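Local coordinates for attaching and effacing protein, pathogenesis factor (Escherichia coli, PDB 4E9L), which is an adhesin of the intimin/invasin family that probably attaches the bacterium to host surfaces, seen here as part of its row of immunoglobulin-like domains, at residues 366-369 / 374-377; 316-321 / 385-390; 214-219 / 278-283; 312-317 / 391-396. All coordinates share one frame; numbering follows the deposited sequence.

Contact 1: residues 366-369 / 374-377; sequences LTLG and QLSV
Leu368 and Leu375 make the closest approach between these two segments, CD1 of Leu368 lying 3.8 Å from CD2 of Leu375. The fit is reciprocal. CD2 of Leu375 is a bump that rests against the shallow notch formed by two branches of the other segment, Leu368 CD1 on one side and Leu366 CD2 on the other; Leu366 CD2 stands 4.3 Å from Leu375 CD2. In return, Leu366 CD2 faces the hollow between Leu375 CD2 and Val377 CG2, two methyls that are themselves only 3.8 Å apart. The gap from Leu366 CD2 to Val377 CG2 is 4.4 Å, so both contacts of Leu366 CD2 are looser than the one between Leu368 and Leu375.

The backbones stay well apart, with the CA atoms of Leu368 and Leu375 separated by 9.3 Å, and leucine is long enough to span half of that distance from each side. Leu375 reaches straight across because its CG is anti to the backbone N (chi1 179°). Leu368, just past the end of the strand, has CG beside its backbone N instead, and this swings CD1 in toward the core. Beta-branched Val377 is shorter and suits the place where the far leucine already supplies the reach.

All four residues are buried and the interaction is purely apolar. Strand 361-367 pairs with strand 313-319 in one sheet of the sandwich, while strand 373-381 runs between strands 337-339 and 391-395 in the facing sheet; Phe338 of strand 337-339 packs on Leu366, Leu375 and Val377 alike.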
loop_
_atom_site.group_PDB
_atom_site.type_symbol
_atom_site.label_atom_id
_atom_site.label_comp_id
_atom_site.label_asym_id
_atom_site.label_seq_id
_atom_site.Cartn_x
_atom_site.Cartn_y
_atom_site.Cartn_z
ATOM N N LEU A 366 -14.141 -38.419 20.793
ATOM C CA LEU A 366 -15.561 -38.234 21.006
ATOM C C LEU A 366 -15.989 -39.196 22.088
ATOM O O LEU A 366 -15.829 -40.394 21.908
ATOM C CB LEU A 366 -16.362 -38.525 19.699
ATOM C CG LEU A 366 -17.893 -38.448 19.807
ATOM C CD1 LEU A 366 -18.349 -37.022 20.153
ATOM C CD2 LEU A 366 -18.567 -38.959 18.514
ATOM N N THR A 367 -16.611 -38.686 23.148
ATOM C CA THR A 367 -17.200 -39.518 24.192
ATOM C C THR A 367 -18.685 -39.583 23.855
ATOM O O THR A 367 -19.366 -38.550 23.749
ATOM C CB THR A 367 -16.986 -38.969 25.608
ATOM O OG1 THR A 367 -15.589 -38.840 25.847
ATOM C CG2 THR A 367 -17.592 -39.908 26.695
ATOM N N LEU A 368 -19.185 -40.795 23.683
ATOM C CA LEU A 368 -20.589 -40.953 23.341
ATOM C C LEU A 368 -21.478 -40.639 24.546
ATOM O O LEU A 368 -21.026 -40.687 25.679
ATOM C CB LEU A 368 -20.844 -42.374 22.769
ATOM C CG LEU A 368 -20.428 -42.630 21.312
ATOM C CD1 LEU A 368 -21.040 -41.602 20.343
ATOM C CD2 LEU A 368 -18.880 -42.697 21.149
ATOM N N GLY A 369 -22.713 -40.279 24.283
ATOM C CA GLY A 369 -23.675 -39.941 25.320
ATOM C C GLY A 369 -24.363 -41.163 25.890
ATOM O O GLY A 369 -23.933 -42.293 25.638
ATOM N N GLN A 374 -29.213 -43.209 16.197
ATOM C CA GLN A 374 -28.452 -42.448 15.232
ATOM C C GLN A 374 -27.912 -41.139 15.807
ATOM O O GLN A 374 -28.606 -40.460 16.571
ATOM C CB GLN A 374 -29.281 -42.266 13.940
ATOM C CG GLN A 374 -28.477 -41.776 12.761
ATOM C CD GLN A 374 -29.300 -41.714 11.497
ATOM O OE1 GLN A 374 -29.455 -42.702 10.784
ATOM N NE2 GLN A 374 -29.804 -40.536 11.174
ATOM N N LEU A 375 -26.617 -40.841 15.515
ATOM C CA LEU A 375 -25.976 -39.608 15.925
ATOM C C LEU A 375 -25.390 -38.916 14.699
ATOM O O LEU A 375 -24.540 -39.500 14.022
ATOM C CB LEU A 375 -24.848 -39.839 16.964
ATOM C CG LEU A 375 -24.093 -38.577 17.453
ATOM C CD1 LEU A 375 -25.006 -37.667 18.309
ATOM C CD2 LEU A 375 -22.891 -38.952 18.327
ATOM N N SER A 376 -25.820 -37.662 14.452
ATOM C CA SER A 376 -25.310 -36.840 13.365
ATOM C C SER A 376 -24.272 -35.886 13.982
ATOM O O SER A 376 -24.580 -35.187 14.955
ATOM C CB SER A 376 -26.458 -36.100 12.680
ATOM O OG SER A 376 -26.050 -34.911 12.029
ATOM N N VAL A 377 -23.034 -35.916 13.468
ATOM C CA VAL A 377 -21.944 -35.099 13.994
ATOM C C VAL A 377 -21.514 -34.056 12.945
ATOM O O VAL A 377 -20.991 -34.423 11.885
ATOM C CB VAL A 377 -20.750 -35.990 14.475
ATOM C CG1 VAL A 377 -19.617 -35.148 15.034
ATOM C CG2 VAL A 377 -21.191 -37.016 15.509
#

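Contact 2: residues 316-321 / 385-390; sequences LTFTMK and NAVAQP
Phe318 points its ring from strand 313-319 at the bend formed by Ala386 and Val387. Its CG is anti to the backbone N (chi1 174°), which extends the side chain straight off the strand and carries the far end of the ring across the core. There CZ meets the methyl of Ala386, with 3.5 Å between Phe318 CZ and Ala386 CB; the methyl comes in obliquely. Two other groups sit at the ring's rim. The carbonyl O of Ala386 lies in the ring plane, 3.9 Å from Phe318 CE1, and Val387 CG1 lies near that plane, 4.0 Å from the same CE1.

Val387 has CG1 beside its backbone N (chi1 -65°), the branch that approaches the ring. A small alanine lets the chain come close to the tip of the large aromatic ring, while the branched valine fills in along its edge. Around them, Leu301, Pro333 and Val381 also touch Phe318, and Met294 touches Ala386, so the ring is enclosed on several sides.

The arrangement is that of a beta sandwich core, here in an immunoglobulin-like domain of the invasin family: a strand of one sheet packs an aromatic residue against the connection between two strands of the other.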
loop_
_atom_site.group_PDB
_atom_site.type_symbol
_atom_site.label_atom_id
_atom_site.label_comp_id
_atom_site.label_asym_id
_atom_site.label_seq_id
_atom_site.Cartn_x
_atom_site.Cartn_y
_atom_site.Cartn_z
ATOM N N LEU A 316 -12.074 -39.104 16.288
ATOM C CA LEU A 316 -12.569 -38.376 15.119
ATOM C C LEU A 316 -11.350 -37.868 14.375
ATOM O O LEU A 316 -10.419 -37.370 15.015
ATOM C CB LEU A 316 -13.445 -37.152 15.545
ATOM C CG LEU A 316 -14.716 -37.469 16.333
ATOM C CD1 LEU A 316 -15.517 -36.184 16.604
ATOM C CD2 LEU A 316 -15.564 -38.551 15.632
ATOM N N THR A 317 -11.345 -37.993 13.035
ATOM C CA THR A 317 -10.266 -37.471 12.182
ATOM C C THR A 317 -10.885 -36.497 11.202
ATOM O O THR A 317 -11.695 -36.886 10.355
ATOM C CB THR A 317 -9.436 -38.581 11.498
ATOM O OG1 THR A 317 -8.865 -39.420 12.497
ATOM C CG2 THR A 317 -8.279 -38.003 10.653
ATOM N N PHE A 318 -10.527 -35.216 11.356
ATOM C CA PHE A 318 -11.051 -34.133 10.550
ATOM C C PHE A 318 -9.967 -33.593 9.623
ATOM O O PHE A 318 -8.934 -33.135 10.104
ATOM C CB PHE A 318 -11.672 -33.047 11.449
ATOM C CG PHE A 318 -12.117 -31.804 10.717
ATOM C CD1 PHE A 318 -13.077 -31.872 9.707
ATOM C CD2 PHE A 318 -11.537 -30.571 10.996
ATOM C CE1 PHE A 318 -13.464 -30.726 9.008
ATOM C CE2 PHE A 318 -11.917 -29.422 10.282
ATOM C CZ PHE A 318 -12.870 -29.514 9.284
ATOM N N THR A 319 -10.183 -33.720 8.281
ATOM C CA THR A 319 -9.221 -33.268 7.260
ATOM C C THR A 319 -9.797 -32.017 6.655
ATOM O O THR A 319 -10.889 -32.047 6.096
ATOM C CB THR A 319 -8.964 -34.363 6.213
ATOM O OG1 THR A 319 -8.365 -35.466 6.879
ATOM C CG2 THR A 319 -8.043 -33.889 5.069
ATOM N N MET A 320 -9.083 -30.921 6.793
ATOM C CA MET A 320 -9.587 -29.653 6.322
ATOM C C MET A 320 -8.810 -29.126 5.113
ATOM O O MET A 320 -7.584 -29.000 5.156
ATOM C CB MET A 320 -9.600 -28.666 7.496
ATOM C CG MET A 320 -9.977 -27.277 7.121
ATOM S SD MET A 320 -10.612 -26.308 8.499
ATOM C CE MET A 320 -9.260 -26.303 9.615
ATOM N N LYS A 321 -9.539 -28.837 4.034
ATOM C CA LYS A 321 -8.939 -28.268 2.830
ATOM C C LYS A 321 -9.673 -26.990 2.370
ATOM O O LYS A 321 -10.850 -26.802 2.699
ATOM C CB LYS A 321 -8.945 -29.300 1.704
ATOM C CG LYS A 321 -7.935 -30.425 1.892
ATOM C CD LYS A 321 -7.922 -31.352 0.679
ATOM C CE LYS A 321 -7.126 -32.618 0.924
ATOM N NZ LYS A 321 -7.914 -33.612 1.679
ATOM N N ASN A 385 -20.409 -24.749 9.297
ATOM C CA ASN A 385 -20.379 -26.191 9.041
ATOM C C ASN A 385 -19.115 -26.478 8.244
ATOM O O ASN A 385 -18.821 -25.775 7.277
ATOM C CB ASN A 385 -21.603 -26.654 8.260
ATOM C CG ASN A 385 -22.876 -26.659 9.068
ATOM O OD1 ASN A 385 -22.908 -26.352 10.263
ATOM N ND2 ASN A 385 -23.956 -27.008 8.419
ATOM N N ALA A 386 -18.330 -27.442 8.702
ATOM C CA ALA A 386 -17.026 -27.718 8.120
ATOM C C ALA A 386 -16.982 -28.889 7.120
ATOM O O ALA A 386 -15.947 -29.111 6.486
ATOM C CB ALA A 386 -16.009 -27.899 9.236
ATOM N N VAL A 387 -18.085 -29.640 6.981
ATOM C CA VAL A 387 -18.197 -30.718 5.982
ATOM C C VAL A 387 -19.515 -30.563 5.231
ATOM O O VAL A 387 -20.417 -29.898 5.740
ATOM C CB VAL A 387 -17.988 -32.160 6.505
ATOM C CG1 VAL A 387 -16.549 -32.371 6.997
ATOM C CG2 VAL A 387 -19.020 -32.521 7.576
ATOM N N ALA A 388 -19.629 -31.155 4.035
ATOM C CA ALA A 388 -20.867 -31.057 3.240
ATOM C C ALA A 388 -22.048 -31.772 3.947
ATOM O O ALA A 388 -23.162 -31.232 4.016
ATOM C CB ALA A 388 -20.651 -31.655 1.853
ATOM N N GLN A 389 -21.791 -32.979 4.452
ATOM C CA GLN A 389 -22.800 -33.809 5.125
ATOM C C GLN A 389 -22.245 -34.294 6.460
ATOM O O GLN A 389 -21.065 -34.637 6.531
ATOM C CB GLN A 389 -23.219 -35.005 4.233
ATOM C CG GLN A 389 -24.066 -34.602 2.998
ATOM C CD GLN A 389 -25.332 -33.845 3.357
ATOM O OE1 GLN A 389 -25.714 -32.861 2.714
ATOM N NE2 GLN A 389 -25.999 -34.270 4.410
ATOM N N PRO A 390 -23.074 -34.411 7.517
ATOM C CA PRO A 390 -22.516 -34.799 8.818
ATOM C C PRO A 390 -22.034 -36.231 8.867
ATOM O O PRO A 390 -22.458 -37.062 8.063
ATOM C CB PRO A 390 -23.687 -34.577 9.788
ATOM C CG PRO A 390 -24.912 -34.720 8.923
ATOM C CD PRO A 390 -24.507 -34.058 7.636
#

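Contact 3: residues 214-219 / 278-283; sequences VTLVAK and QPAATE
The peptide group joining Ala280 to Ala281 is the flat surface on which Leu216 rests. CD1 of Leu216 lies above one face of this plane, displaced toward the carbonyl oxygen, and is 3.9 Å from Ala280 O. The methyls of both alanines rise from that same face and border the place where the leucine sits: Leu216 CD2 is 4.3 Å from Ala280 CB, and Leu216 CD1 is likewise 4.3 Å from Ala281 CB. CD1 thus sits over the oxygen between the two alanine methyls, and CD2 adds a second contact with that of Ala280 alone.

Ala280 O forms part of the edge of the peptide. It is buried by the contact and has no polar partner in the model, so its encounter with the leucine methyl is van der Waals packing over an unpaired carbonyl. Leu216 arrives there because its CG is anti to the backbone N (chi1 171°), which projects the side chain away from strand 211-217. The alanines suit their places because short methyls leave room for the fork to settle close to the main chain. Pro273 also touches Leu216, while Met272 and Val199 touch Ala281.

This is core packing in an immunoglobulin-like beta sandwich, where Leu216 of one sheet packs on the bend that interrupts strand 278-290 of the other. The next domain has a comparable bend at 386-387.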
loop_
_atom_site.group_PDB
_atom_site.type_symbol
_atom_site.label_atom_id
_atom_site.label_comp_id
_atom_site.label_asym_id
_atom_site.label_seq_id
_atom_site.Cartn_x
_atom_site.Cartn_y
_atom_site.Cartn_z
ATOM N N VAL A 214 -1.072 -3.082 -1.240
ATOM C CA VAL A 214 0.362 -2.810 -1.378
ATOM C C VAL A 214 0.477 -1.292 -1.372
ATOM O O VAL A 214 -0.260 -0.641 -2.114
ATOM C CB VAL A 214 0.930 -3.390 -2.696
ATOM C CG1 VAL A 214 2.435 -3.123 -2.813
ATOM C CG2 VAL A 214 0.652 -4.865 -2.792
ATOM N N THR A 215 1.390 -0.728 -0.564
ATOM C CA THR A 215 1.622 0.726 -0.553
ATOM C C THR A 215 3.085 0.995 -0.976
ATOM O O THR A 215 4.016 0.366 -0.446
ATOM C CB THR A 215 1.345 1.334 0.858
ATOM O OG1 THR A 215 0.002 1.073 1.262
ATOM C CG2 THR A 215 1.544 2.849 0.895
ATOM N N LEU A 216 3.277 1.923 -1.925
ATOM C CA LEU A 216 4.599 2.386 -2.331
ATOM C C LEU A 216 4.732 3.851 -1.872
ATOM O O LEU A 216 3.838 4.652 -2.127
ATOM C CB LEU A 216 4.795 2.321 -3.866
ATOM C CG LEU A 216 6.095 3.007 -4.396
ATOM C CD1 LEU A 216 7.372 2.185 -4.031
ATOM C CD2 LEU A 216 6.030 3.201 -5.905
ATOM N N VAL A 217 5.840 4.201 -1.218
ATOM C CA VAL A 217 6.113 5.597 -0.900
ATOM C C VAL A 217 7.366 5.884 -1.764
ATOM O O VAL A 217 8.421 5.280 -1.564
ATOM C CB VAL A 217 6.255 5.919 0.617
ATOM C CG1 VAL A 217 6.653 7.375 0.812
ATOM C CG2 VAL A 217 4.932 5.664 1.343
ATOM N N ALA A 218 7.184 6.663 -2.813
ATOM C CA ALA A 218 8.255 6.905 -3.778
ATOM C C ALA A 218 8.953 8.203 -3.442
ATOM O O ALA A 218 8.295 9.233 -3.245
ATOM C CB ALA A 218 7.682 6.976 -5.187
ATOM N N LYS A 219 10.275 8.155 -3.389
ATOM C CA LYS A 219 11.070 9.336 -3.047
ATOM C C LYS A 219 12.348 9.434 -3.874
ATOM O O LYS A 219 12.871 8.410 -4.321
ATOM C CB LYS A 219 11.486 9.249 -1.562
ATOM C CG LYS A 219 10.372 9.486 -0.561
ATOM C CD LYS A 219 10.884 9.123 0.826
ATOM C CE LYS A 219 10.182 9.842 1.953
ATOM N NZ LYS A 219 8.716 9.654 1.946
ATOM N N GLN A 278 12.102 -0.710 -13.981
ATOM C CA GLN A 278 13.146 -0.901 -12.958
ATOM C C GLN A 278 12.557 -0.951 -11.517
ATOM O O GLN A 278 11.619 -0.194 -11.250
ATOM C CB GLN A 278 14.169 0.255 -13.031
ATOM C CG GLN A 278 15.135 0.180 -14.227
ATOM C CD GLN A 278 16.176 -0.897 -14.040
ATOM O OE1 GLN A 278 16.059 -2.007 -14.572
ATOM N NE2 GLN A 278 17.204 -0.603 -13.249
ATOM N N PRO A 279 13.197 -1.685 -10.556
ATOM C CA PRO A 279 12.704 -1.685 -9.165
ATOM C C PRO A 279 12.512 -0.282 -8.619
ATOM O O PRO A 279 13.366 0.595 -8.802
ATOM C CB PRO A 279 13.796 -2.417 -8.386
ATOM C CG PRO A 279 14.442 -3.301 -9.392
ATOM C CD PRO A 279 14.375 -2.575 -10.706
ATOM N N ALA A 280 11.358 -0.054 -8.003
ATOM C CA ALA A 280 11.051 1.270 -7.456
ATOM C C ALA A 280 11.289 1.319 -5.949
ATOM O O ALA A 280 11.085 2.357 -5.341
ATOM C CB ALA A 280 9.620 1.677 -7.799
ATOM N N ALA A 281 11.711 0.208 -5.340
ATOM C CA ALA A 281 11.959 0.172 -3.895
ATOM C C ALA A 281 13.218 -0.603 -3.561
ATOM O O ALA A 281 13.703 -1.380 -4.387
ATOM C CB ALA A 281 10.756 -0.401 -3.162
ATOM N N THR A 282 13.750 -0.382 -2.344
ATOM C CA THR A 282 14.977 -1.015 -1.847
ATOM C C THR A 282 14.872 -2.526 -1.864
ATOM O O THR A 282 15.747 -3.210 -2.391
ATOM C CB THR A 282 15.317 -0.512 -0.426
ATOM O OG1 THR A 282 14.862 0.835 -0.247
ATOM C CG2 THR A 282 16.789 -0.604 -0.127
ATOM N N GLU A 283 13.785 -3.047 -1.309
ATOM C CA GLU A 283 13.591 -4.488 -1.248
ATOM C C GLU A 283 12.122 -4.781 -1.451
ATOM O O GLU A 283 11.274 -3.956 -1.114
ATOM C CB GLU A 283 14.117 -5.065 0.084
ATOM C CG GLU A 283 13.481 -4.460 1.327
ATOM C CD GLU A 283 14.022 -4.971 2.652
ATOM O OE1 GLU A 283 13.959 -6.198 2.895
ATOM O OE2 GLU A 283 14.474 -4.131 3.463
#

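Contact 4: residues 312-317 / 391-396; sequences TTTELT and LVLNVA
Leu316 and Leu391 meet through one methyl each, their side chains set at a slant to one another. Starting at Leu316, CB stays close to its own strand, 313-319, and clear of 391-395. CG follows beside the backbone N (chi1 -62°) and packs within its own sheet, 3.9 Å from Leu366 CB. Both methyls also lie against Leu366 CB, and of the two it is Leu316 CD2 that touches the facing strand, 3.9 Å from Leu391 CD2. The fork of a leucine suits this position, since both branches can pack on Leu366 while CD2 also reaches Leu391.

The two segments belong to facing sheets of an immunoglobulin-like beta sandwich, and the CA atoms of Leu316 and Leu391 are 9.6 Å apart, a separation filled by side chains. Leu391, with CG anti to its backbone N (chi1 162°), extends inward to complete its half, and it also touches Leu301 and Ala303 of the strand next to 313-319.

Two residues along, Thr314 turns its methyl to the core, with CG2 of Thr314 4.3 Å from Leu393 CD1. Threonine serves two purposes here: CG2 joins the apolar layer while OG1 hydrogen-bonds to Asp304 OD1. Leu393 also packs on Leu366.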
loop_
_atom_site.group_PDB
_atom_site.type_symbol
_atom_site.label_atom_id
_atom_site.label_comp_id
_atom_site.label_asym_id
_atom_site.label_seq_id
_atom_site.Cartn_x
_atom_site.Cartn_y
_atom_site.Cartn_z
ATOM N N THR A 312 -18.917 -44.846 25.520
ATOM C CA THR A 312 -17.544 -45.253 25.208
ATOM C C THR A 312 -16.957 -44.111 24.335
ATOM O O THR A 312 -17.581 -43.065 24.206
ATOM C CB THR A 312 -17.455 -46.626 24.518
ATOM O OG1 THR A 312 -18.047 -46.535 23.228
ATOM C CG2 THR A 312 -18.043 -47.790 25.360
ATOM N N THR A 313 -15.782 -44.300 23.764
ATOM C CA THR A 313 -15.155 -43.259 22.951
ATOM C C THR A 313 -14.842 -43.755 21.555
ATOM O O THR A 313 -14.727 -44.962 21.314
ATOM C CB THR A 313 -13.854 -42.735 23.597
ATOM O OG1 THR A 313 -12.943 -43.818 23.731
ATOM C CG2 THR A 313 -14.076 -42.049 24.960
ATOM N N THR A 314 -14.703 -42.797 20.640
ATOM C CA THR A 314 -14.263 -43.025 19.282
ATOM C C THR A 314 -13.412 -41.831 18.884
ATOM O O THR A 314 -13.713 -40.699 19.274
ATOM C CB THR A 314 -15.420 -43.387 18.305
ATOM O OG1 THR A 314 -14.823 -43.784 17.073
ATOM C CG2 THR A 314 -16.397 -42.223 18.043
ATOM N N GLU A 315 -12.332 -42.084 18.148
ATOM C CA GLU A 315 -11.437 -41.046 17.656
ATOM C C GLU A 315 -12.039 -40.441 16.378
ATOM O O GLU A 315 -12.446 -41.183 15.489
ATOM C CB GLU A 315 -10.068 -41.676 17.332
ATOM C CG GLU A 315 -9.020 -40.666 16.949
ATOM C CD GLU A 315 -7.744 -41.274 16.400
ATOM O OE1 GLU A 315 -7.775 -41.827 15.273
ATOM O OE2 GLU A 315 -6.702 -41.168 17.087
ATOM N N LEU A 316 -12.074 -39.104 16.288
ATOM C CA LEU A 316 -12.569 -38.376 15.119
ATOM C C LEU A 316 -11.350 -37.868 14.375
ATOM O O LEU A 316 -10.419 -37.370 15.015
ATOM C CB LEU A 316 -13.445 -37.152 15.545
ATOM C CG LEU A 316 -14.716 -37.469 16.333
ATOM C CD1 LEU A 316 -15.517 -36.184 16.604
ATOM C CD2 LEU A 316 -15.564 -38.551 15.632
ATOM N N THR A 317 -11.345 -37.993 13.035
ATOM C CA THR A 317 -10.266 -37.471 12.182
ATOM C C THR A 317 -10.885 -36.497 11.202
ATOM O O THR A 317 -11.695 -36.886 10.355
ATOM C CB THR A 317 -9.436 -38.581 11.498
ATOM O OG1 THR A 317 -8.865 -39.420 12.497
ATOM C CG2 THR A 317 -8.279 -38.003 10.653
ATOM N N LEU A 391 -21.133 -36.507 9.805
ATOM C CA LEU A 391 -20.694 -37.858 10.035
ATOM C C LEU A 391 -21.902 -38.509 10.739
ATOM O O LEU A 391 -22.494 -37.909 11.644
ATOM C CB LEU A 391 -19.449 -37.854 10.939
ATOM C CG LEU A 391 -19.083 -39.169 11.641
ATOM C CD1 LEU A 391 -18.731 -40.261 10.661
ATOM C CD2 LEU A 391 -17.951 -38.953 12.603
ATOM N N VAL A 392 -22.300 -39.684 10.281
ATOM C CA VAL A 392 -23.456 -40.374 10.865
ATOM C C VAL A 392 -22.974 -41.623 11.588
ATOM O O VAL A 392 -22.341 -42.484 10.987
ATOM C CB VAL A 392 -24.547 -40.685 9.812
ATOM C CG1 VAL A 392 -25.696 -41.505 10.424
ATOM C CG2 VAL A 392 -25.067 -39.398 9.146
ATOM N N LEU A 393 -23.256 -41.708 12.875
ATOM C CA LEU A 393 -22.911 -42.877 13.671
ATOM C C LEU A 393 -24.196 -43.566 14.159
ATOM O O LEU A 393 -25.234 -42.913 14.306
ATOM C CB LEU A 393 -22.026 -42.491 14.887
ATOM C CG LEU A 393 -20.729 -41.708 14.616
ATOM C CD1 LEU A 393 -20.048 -41.289 15.931
ATOM C CD2 LEU A 393 -19.751 -42.504 13.748
ATOM N N ASN A 394 -24.129 -44.881 14.391
ATOM C CA ASN A 394 -25.255 -45.627 14.959
ATOM C C ASN A 394 -24.804 -46.107 16.331
ATOM O O ASN A 394 -24.048 -47.070 16.440
ATOM C CB ASN A 394 -25.675 -46.767 14.024
ATOM C CG ASN A 394 -26.390 -46.223 12.805
ATOM O OD1 ASN A 394 -27.529 -45.749 12.877
ATOM N ND2 ASN A 394 -25.705 -46.178 11.682
ATOM N N VAL A 395 -25.196 -45.378 17.384
ATOM C CA VAL A 395 -24.739 -45.682 18.745
ATOM C C VAL A 395 -25.479 -46.898 19.302
ATOM O O VAL A 395 -26.706 -46.893 19.340
ATOM C CB VAL A 395 -24.797 -44.440 19.681
ATOM C CG1 VAL A 395 -24.114 -44.720 21.024
ATOM C CG2 VAL A 395 -24.152 -43.224 19.009
ATOM N N ALA A 396 -24.718 -47.926 19.727
ATOM C CA ALA A 396 -25.223 -49.191 20.264
ATOM C C ALA A 396 -25.571 -49.046 21.750
ATOM O O ALA A 396 -24.829 -48.409 22.482
ATOM C CB ALA A 396 -24.176 -50.281 20.063
#

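Overall arrangement
Reading from the N terminus, contact 3 closes first, joining 214-219 to 278-283 within the domain that precedes the other three contacts; about 25 Å separates its nearest atoms from those of contact 2. Contact 4 then opens at 312 and contact 2 within it at 316, sharing Leu316 and Thr317. Contact 1 closes a short loop nested inside both. Next 385-390 completes contact 2, and 391-396 completes contact 4, the longest loop of the domain's three. Contacts 1 and 4, their centres 6 Å apart, are linked by probable backbone hydrogen bonds between strands 373-381 and 391-395. These two join the domain's sheets, while contact 2 packs strand 313-319 against the loop between strands 384-385 and 391-395.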